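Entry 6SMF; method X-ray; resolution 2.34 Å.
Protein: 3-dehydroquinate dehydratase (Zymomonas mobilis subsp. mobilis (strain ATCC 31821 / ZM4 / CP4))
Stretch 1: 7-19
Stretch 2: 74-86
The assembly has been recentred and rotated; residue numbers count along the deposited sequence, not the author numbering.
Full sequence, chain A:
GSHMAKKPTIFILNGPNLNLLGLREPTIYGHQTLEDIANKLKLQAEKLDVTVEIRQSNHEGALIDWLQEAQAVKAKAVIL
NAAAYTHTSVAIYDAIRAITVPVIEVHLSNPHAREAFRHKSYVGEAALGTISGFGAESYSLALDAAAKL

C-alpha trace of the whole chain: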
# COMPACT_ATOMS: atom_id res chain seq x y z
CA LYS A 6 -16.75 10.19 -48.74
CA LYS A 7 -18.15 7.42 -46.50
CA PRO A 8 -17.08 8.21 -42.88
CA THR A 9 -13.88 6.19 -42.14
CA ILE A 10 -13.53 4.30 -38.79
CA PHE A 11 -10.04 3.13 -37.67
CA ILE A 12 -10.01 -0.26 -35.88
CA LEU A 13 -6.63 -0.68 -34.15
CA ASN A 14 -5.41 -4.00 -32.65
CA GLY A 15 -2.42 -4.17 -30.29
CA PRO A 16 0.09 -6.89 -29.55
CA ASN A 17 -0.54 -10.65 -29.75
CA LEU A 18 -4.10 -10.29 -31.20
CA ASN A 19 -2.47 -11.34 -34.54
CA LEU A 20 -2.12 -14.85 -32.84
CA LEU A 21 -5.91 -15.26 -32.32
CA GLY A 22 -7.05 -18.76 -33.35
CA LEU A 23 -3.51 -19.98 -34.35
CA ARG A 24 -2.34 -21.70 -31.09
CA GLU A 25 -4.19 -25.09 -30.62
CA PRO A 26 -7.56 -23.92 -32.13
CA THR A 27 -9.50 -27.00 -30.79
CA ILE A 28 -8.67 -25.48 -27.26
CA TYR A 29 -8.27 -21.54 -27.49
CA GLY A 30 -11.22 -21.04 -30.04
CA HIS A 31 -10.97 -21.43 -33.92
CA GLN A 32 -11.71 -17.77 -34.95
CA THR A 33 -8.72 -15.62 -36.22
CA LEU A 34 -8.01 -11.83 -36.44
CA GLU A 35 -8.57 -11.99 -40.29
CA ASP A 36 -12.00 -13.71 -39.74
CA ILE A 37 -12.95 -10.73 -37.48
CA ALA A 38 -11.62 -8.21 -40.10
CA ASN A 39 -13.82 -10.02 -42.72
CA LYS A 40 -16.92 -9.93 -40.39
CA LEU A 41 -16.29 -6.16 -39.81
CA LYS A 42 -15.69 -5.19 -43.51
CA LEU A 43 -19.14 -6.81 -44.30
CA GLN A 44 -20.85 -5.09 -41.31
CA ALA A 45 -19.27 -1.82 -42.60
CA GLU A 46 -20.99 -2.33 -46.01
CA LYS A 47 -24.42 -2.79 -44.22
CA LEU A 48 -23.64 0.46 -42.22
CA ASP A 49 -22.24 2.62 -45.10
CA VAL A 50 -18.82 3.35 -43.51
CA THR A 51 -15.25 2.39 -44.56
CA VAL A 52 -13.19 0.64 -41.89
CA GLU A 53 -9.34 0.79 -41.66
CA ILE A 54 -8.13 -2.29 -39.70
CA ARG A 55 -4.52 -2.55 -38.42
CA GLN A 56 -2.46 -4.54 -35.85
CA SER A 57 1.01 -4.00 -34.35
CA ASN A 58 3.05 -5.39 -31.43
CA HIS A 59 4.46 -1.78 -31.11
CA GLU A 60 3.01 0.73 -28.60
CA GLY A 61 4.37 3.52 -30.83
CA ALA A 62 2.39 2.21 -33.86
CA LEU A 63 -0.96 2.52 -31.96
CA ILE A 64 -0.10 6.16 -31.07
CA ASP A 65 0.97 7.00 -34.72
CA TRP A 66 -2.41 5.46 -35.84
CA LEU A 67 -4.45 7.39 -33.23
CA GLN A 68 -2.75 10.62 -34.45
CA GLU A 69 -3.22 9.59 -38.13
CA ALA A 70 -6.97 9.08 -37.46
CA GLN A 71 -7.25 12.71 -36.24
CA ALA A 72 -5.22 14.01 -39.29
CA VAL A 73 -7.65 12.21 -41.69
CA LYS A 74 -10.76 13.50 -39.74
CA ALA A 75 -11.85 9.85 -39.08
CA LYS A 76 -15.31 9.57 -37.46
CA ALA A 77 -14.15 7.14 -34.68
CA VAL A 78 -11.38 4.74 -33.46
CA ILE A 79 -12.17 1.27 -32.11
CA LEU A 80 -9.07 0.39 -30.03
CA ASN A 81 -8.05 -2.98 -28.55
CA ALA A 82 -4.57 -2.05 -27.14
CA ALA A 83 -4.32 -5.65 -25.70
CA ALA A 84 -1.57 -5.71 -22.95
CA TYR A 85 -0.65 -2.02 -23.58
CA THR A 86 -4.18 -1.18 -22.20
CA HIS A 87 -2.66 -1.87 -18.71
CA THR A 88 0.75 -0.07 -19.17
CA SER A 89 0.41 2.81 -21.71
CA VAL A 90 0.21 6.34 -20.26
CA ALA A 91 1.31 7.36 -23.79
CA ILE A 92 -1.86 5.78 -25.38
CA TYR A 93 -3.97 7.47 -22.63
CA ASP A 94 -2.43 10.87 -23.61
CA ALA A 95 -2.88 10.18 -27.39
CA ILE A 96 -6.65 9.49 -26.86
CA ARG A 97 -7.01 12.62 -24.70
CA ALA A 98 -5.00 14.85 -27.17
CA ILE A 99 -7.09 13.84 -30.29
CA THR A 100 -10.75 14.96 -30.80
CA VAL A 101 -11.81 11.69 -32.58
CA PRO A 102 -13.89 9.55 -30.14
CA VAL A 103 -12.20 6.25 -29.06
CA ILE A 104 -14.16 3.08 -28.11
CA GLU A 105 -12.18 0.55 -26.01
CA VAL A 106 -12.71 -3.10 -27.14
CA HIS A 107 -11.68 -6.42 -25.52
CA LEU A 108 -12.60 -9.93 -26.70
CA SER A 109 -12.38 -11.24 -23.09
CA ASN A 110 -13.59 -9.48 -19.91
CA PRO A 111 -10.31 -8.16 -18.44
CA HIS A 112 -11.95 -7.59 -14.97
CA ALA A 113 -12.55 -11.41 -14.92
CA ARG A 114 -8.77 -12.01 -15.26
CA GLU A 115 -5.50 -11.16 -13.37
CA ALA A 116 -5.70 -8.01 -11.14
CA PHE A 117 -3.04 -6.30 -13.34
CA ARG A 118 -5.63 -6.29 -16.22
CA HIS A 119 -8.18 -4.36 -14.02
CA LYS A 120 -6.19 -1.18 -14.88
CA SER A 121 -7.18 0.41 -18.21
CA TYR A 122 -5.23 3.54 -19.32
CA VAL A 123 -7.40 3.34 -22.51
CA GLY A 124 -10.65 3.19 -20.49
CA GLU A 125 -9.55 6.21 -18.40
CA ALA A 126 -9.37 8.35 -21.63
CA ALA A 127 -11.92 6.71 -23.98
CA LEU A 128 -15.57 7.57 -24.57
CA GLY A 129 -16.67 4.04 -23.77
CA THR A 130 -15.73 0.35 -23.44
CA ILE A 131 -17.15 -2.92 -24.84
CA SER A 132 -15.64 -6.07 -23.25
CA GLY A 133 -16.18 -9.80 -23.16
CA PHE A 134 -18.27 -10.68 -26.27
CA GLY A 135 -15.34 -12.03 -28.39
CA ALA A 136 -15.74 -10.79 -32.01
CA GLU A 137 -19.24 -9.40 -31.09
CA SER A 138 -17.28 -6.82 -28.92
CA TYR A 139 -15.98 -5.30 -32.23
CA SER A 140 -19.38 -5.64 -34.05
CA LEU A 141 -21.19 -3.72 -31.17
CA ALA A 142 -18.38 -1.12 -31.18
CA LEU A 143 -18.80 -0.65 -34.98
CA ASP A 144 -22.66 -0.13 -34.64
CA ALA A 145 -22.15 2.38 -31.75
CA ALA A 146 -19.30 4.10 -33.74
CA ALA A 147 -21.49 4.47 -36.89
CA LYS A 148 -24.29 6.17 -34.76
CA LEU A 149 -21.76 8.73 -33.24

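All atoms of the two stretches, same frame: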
# COMPACT_ATOMS: atom_id res chain seq x y z
N LYS A 7 -17.61 8.17 -47.65
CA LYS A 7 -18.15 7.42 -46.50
C LYS A 7 -17.25 7.76 -45.29
O LYS A 7 -16.01 7.88 -45.38
CB LYS A 7 -18.32 5.96 -46.94
N PRO A 8 -17.84 8.04 -44.10
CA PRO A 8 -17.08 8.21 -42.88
C PRO A 8 -16.11 7.03 -42.74
O PRO A 8 -16.52 5.94 -43.03
CB PRO A 8 -18.12 8.20 -41.75
CG PRO A 8 -19.45 8.47 -42.40
CD PRO A 8 -19.29 8.18 -43.88
N THR A 9 -14.87 7.28 -42.35
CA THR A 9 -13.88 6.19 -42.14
C THR A 9 -13.72 5.94 -40.62
O THR A 9 -13.70 6.90 -39.83
CB THR A 9 -12.60 6.43 -42.95
OG1 THR A 9 -11.62 6.96 -42.05
CG2 THR A 9 -12.79 7.30 -44.18
N ILE A 10 -13.70 4.68 -40.22
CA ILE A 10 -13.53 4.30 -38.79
C ILE A 10 -12.29 3.42 -38.68
O ILE A 10 -12.33 2.30 -39.22
CB ILE A 10 -14.79 3.60 -38.26
CG1 ILE A 10 -15.96 4.57 -38.11
CG2 ILE A 10 -14.51 2.93 -36.94
CD1 ILE A 10 -17.28 3.84 -37.94
N PHE A 11 -11.25 3.91 -38.01
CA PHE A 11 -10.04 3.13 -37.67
C PHE A 11 -10.40 2.07 -36.62
O PHE A 11 -11.18 2.34 -35.66
CB PHE A 11 -8.94 4.06 -37.17
CG PHE A 11 -8.18 4.77 -38.25
CD1 PHE A 11 -8.84 5.55 -39.18
CD2 PHE A 11 -6.80 4.67 -38.34
CE1 PHE A 11 -8.13 6.17 -40.20
CE2 PHE A 11 -6.09 5.34 -39.32
CZ PHE A 11 -6.77 6.05 -40.27
N ILE A 12 -9.90 0.86 -36.83
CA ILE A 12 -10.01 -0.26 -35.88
C ILE A 12 -8.58 -0.75 -35.66
O ILE A 12 -7.98 -1.27 -36.63
CB ILE A 12 -10.92 -1.35 -36.43
CG1 ILE A 12 -12.30 -0.79 -36.80
CG2 ILE A 12 -11.01 -2.50 -35.44
CD1 ILE A 12 -13.29 -1.84 -37.30
N LEU A 13 -8.06 -0.51 -34.46
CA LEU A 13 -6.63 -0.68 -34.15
C LEU A 13 -6.47 -1.79 -33.12
O LEU A 13 -7.07 -1.69 -32.05
CB LEU A 13 -6.09 0.66 -33.64
CG LEU A 13 -6.22 1.84 -34.60
CD1 LEU A 13 -5.68 3.11 -33.95
CD2 LEU A 13 -5.49 1.56 -35.89
N ASN A 14 -5.67 -2.80 -33.47
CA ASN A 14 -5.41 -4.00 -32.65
C ASN A 14 -3.95 -3.97 -32.19
O ASN A 14 -3.05 -3.74 -33.00
CB ASN A 14 -5.83 -5.28 -33.38
CG ASN A 14 -7.34 -5.37 -33.58
OD1 ASN A 14 -8.08 -5.37 -32.60
ND2 ASN A 14 -7.81 -5.41 -34.82
N GLY A 15 -3.75 -4.17 -30.89
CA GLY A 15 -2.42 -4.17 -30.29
C GLY A 15 -1.81 -5.55 -30.31
O GLY A 15 -2.20 -6.43 -31.07
N PRO A 16 -0.81 -5.75 -29.43
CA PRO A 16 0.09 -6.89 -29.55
C PRO A 16 -0.63 -8.20 -29.27
O PRO A 16 -1.54 -8.22 -28.48
CB PRO A 16 1.19 -6.61 -28.51
CG PRO A 16 0.54 -5.65 -27.52
CD PRO A 16 -0.47 -4.86 -28.31
N ASN A 17 -0.19 -9.24 -29.97
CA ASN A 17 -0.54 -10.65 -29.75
C ASN A 17 -1.95 -10.98 -30.30
O ASN A 17 -2.28 -12.19 -30.45
CB ASN A 17 -0.33 -10.96 -28.27
CG ASN A 17 1.10 -10.72 -27.86
OD1 ASN A 17 2.01 -11.36 -28.41
ND2 ASN A 17 1.29 -9.86 -26.88
N LEU A 18 -2.76 -10.00 -30.64
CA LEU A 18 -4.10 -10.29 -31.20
C LEU A 18 -3.95 -10.93 -32.59
O LEU A 18 -4.86 -11.67 -33.00
CB LEU A 18 -4.88 -8.98 -31.26
CG LEU A 18 -5.35 -8.48 -29.92
CD1 LEU A 18 -5.81 -7.05 -30.01
CD2 LEU A 18 -6.46 -9.34 -29.41
N ASN A 19 -2.84 -10.66 -33.27
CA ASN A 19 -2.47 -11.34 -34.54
C ASN A 19 -2.38 -12.86 -34.35
O ASN A 19 -2.44 -13.54 -35.40
CB ASN A 19 -1.19 -10.74 -35.14
CG ASN A 19 0.01 -10.78 -34.23
OD1 ASN A 19 -0.09 -10.38 -33.07
ND2 ASN A 19 1.13 -11.31 -34.72
N LYS A 74 -9.41 13.16 -40.28
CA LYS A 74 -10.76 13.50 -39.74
C LYS A 74 -11.65 12.25 -39.69
O LYS A 74 -12.86 12.37 -39.97
CB LYS A 74 -11.39 14.61 -40.57
CG LYS A 74 -10.45 15.77 -40.87
CD LYS A 74 -10.68 17.03 -40.06
CE LYS A 74 -10.64 18.22 -40.99
NZ LYS A 74 -11.20 19.42 -40.34
N ALA A 75 -11.08 11.10 -39.32
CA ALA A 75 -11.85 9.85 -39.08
C ALA A 75 -12.99 10.13 -38.11
O ALA A 75 -12.86 11.03 -37.24
CB ALA A 75 -10.95 8.76 -38.55
N LYS A 76 -14.08 9.37 -38.25
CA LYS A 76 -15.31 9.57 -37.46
C LYS A 76 -15.12 9.00 -36.05
O LYS A 76 -15.73 9.55 -35.11
CB LYS A 76 -16.50 8.85 -38.09
CG LYS A 76 -17.81 9.17 -37.38
CD LYS A 76 -19.00 8.54 -37.98
CE LYS A 76 -20.21 9.47 -38.05
NZ LYS A 76 -20.88 9.55 -36.73
N ALA A 77 -14.37 7.89 -35.95
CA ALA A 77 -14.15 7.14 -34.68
C ALA A 77 -12.92 6.22 -34.77
O ALA A 77 -12.43 5.96 -35.88
CB ALA A 77 -15.37 6.34 -34.34
N VAL A 78 -12.40 5.83 -33.61
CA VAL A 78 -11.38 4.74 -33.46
C VAL A 78 -11.95 3.69 -32.52
O VAL A 78 -12.45 4.02 -31.43
CB VAL A 78 -10.03 5.23 -32.93
CG1 VAL A 78 -9.05 4.09 -32.73
CG2 VAL A 78 -9.44 6.28 -33.85
N ILE A 79 -11.90 2.45 -32.96
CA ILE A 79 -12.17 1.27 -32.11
C ILE A 79 -10.79 0.74 -31.77
O ILE A 79 -10.03 0.50 -32.72
CB ILE A 79 -13.05 0.27 -32.86
CG1 ILE A 79 -14.45 0.83 -33.15
CG2 ILE A 79 -13.09 -1.04 -32.10
CD1 ILE A 79 -15.24 0.03 -34.23
N LEU A 80 -10.45 0.68 -30.49
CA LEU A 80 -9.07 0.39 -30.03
C LEU A 80 -9.09 -0.78 -29.06
O LEU A 80 -9.77 -0.69 -28.04
CB LEU A 80 -8.47 1.63 -29.36
CG LEU A 80 -7.08 1.43 -28.78
CD1 LEU A 80 -6.10 0.97 -29.87
CD2 LEU A 80 -6.61 2.71 -28.09
N ASN A 81 -8.40 -1.85 -29.43
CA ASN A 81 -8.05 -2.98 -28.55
C ASN A 81 -6.53 -2.94 -28.40
O ASN A 81 -5.83 -3.47 -29.25
CB ASN A 81 -8.57 -4.29 -29.13
CG ASN A 81 -8.37 -5.40 -28.14
OD1 ASN A 81 -7.58 -5.20 -27.22
ND2 ASN A 81 -9.04 -6.53 -28.30
N ALA A 82 -6.02 -2.22 -27.41
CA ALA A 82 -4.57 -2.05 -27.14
C ALA A 82 -3.97 -3.33 -26.54
O ALA A 82 -2.78 -3.34 -26.27
CB ALA A 82 -4.38 -0.87 -26.22
N ALA A 83 -4.75 -4.38 -26.35
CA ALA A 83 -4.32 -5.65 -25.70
C ALA A 83 -3.50 -5.32 -24.43
O ALA A 83 -4.02 -4.50 -23.62
CB ALA A 83 -3.56 -6.49 -26.67
N ALA A 84 -2.30 -5.88 -24.24
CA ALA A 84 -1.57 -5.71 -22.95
C ALA A 84 -1.22 -4.24 -22.72
O ALA A 84 -1.06 -3.90 -21.58
CB ALA A 84 -0.32 -6.54 -22.90
N TYR A 85 -1.09 -3.42 -23.75
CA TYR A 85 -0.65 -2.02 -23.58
C TYR A 85 -1.78 -1.25 -22.89
O TYR A 85 -1.51 -0.16 -22.35
CB TYR A 85 -0.22 -1.37 -24.90
CG TYR A 85 1.07 -1.88 -25.50
CD1 TYR A 85 2.18 -2.13 -24.71
CD2 TYR A 85 1.20 -2.11 -26.87
CE1 TYR A 85 3.36 -2.59 -25.27
CE2 TYR A 85 2.37 -2.60 -27.42
CZ TYR A 85 3.46 -2.83 -26.62
OH TYR A 85 4.64 -3.31 -27.13
N THR A 86 -3.02 -1.76 -22.93
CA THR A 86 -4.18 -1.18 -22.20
C THR A 86 -3.80 -0.95 -20.72
O THR A 86 -4.24 0.04 -20.15
CB THR A 86 -5.41 -2.09 -22.13
OG1 THR A 86 -5.86 -2.65 -23.40
CG2 THR A 86 -6.51 -1.30 -21.44
O HOH W 1 -1.11 -8.53 -25.31

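Strand 9-14 and the strand that ends at Asn-81 lie side by side as parallel neighbours: their N-to-C directions differ by 12°, and their axes approach to 4.6 Å. The backbone accounts for the hydrogen bonds that join them directly, and these alternate in direction. Lys-76 N donates to Thr-9 O (3.0 Å, 163° at the hydrogen), Ile-79 N to Phe-11 O (2.8 Å, 169°) and Asn-81 N to Leu-13 O (2.9 Å, 163°). In return Leu-13 N donates to Ile-79 O (2.8 Å, 166°) and Gly-15 N to Asn-81 O (2.7 Å, 144°). The bond from Phe-11 N to Ala-77 O is weak, at 3.2 Å and 132°. Carbonyls also receive CA-H contacts, as from Ile-12 CA to Ile-79 O (3.3 Å).

Side chains alternate between the sheet faces. On one, Ile-79 CD1 lies 4.0 Å from both Ile-10 CG2 and Ile-12 CG1; on the other, Leu-13 CD1 meets Val-78 CG1 at 3.7 Å, and Phe-11 CD1 reaches Ala-75 CB at 3.9 Å. The aliphatic side chains of Ile-10, Ile-12, Leu-13, Val-78 and Ile-79, with the Phe-11 ring, suit these buried positions because they fill space without adding polar groups.

Beyond the strands, Asn-81 OD1 accepts from Ala-83 N (3.1 Å, 152°), so the side-chain carbonyl of Asn-81 ties the end of the strand to the loop that follows; its ND2 is satisfied elsewhere in the structure. Gly-15 fits because an ideal CB would stand 2.6 Å from Ala-82 O and 2.4 Å from Pro-16 CD, both clashes. Pro-16, inside a type II turn from Gly-15 to Leu-18, packs its CD 3.5 Å from Tyr-85 CD2, while Leu-18 CD1 lies 4.1 Å from Ala-83 CB. A water bridges the stretches here, donating to Pro-16 O (3.2 Å) and accepting from Asn-17 ND2 (3.2 Å) and Ala-84 N (3.1 Å). Altogether the contact buries 871 Å², both sides summed.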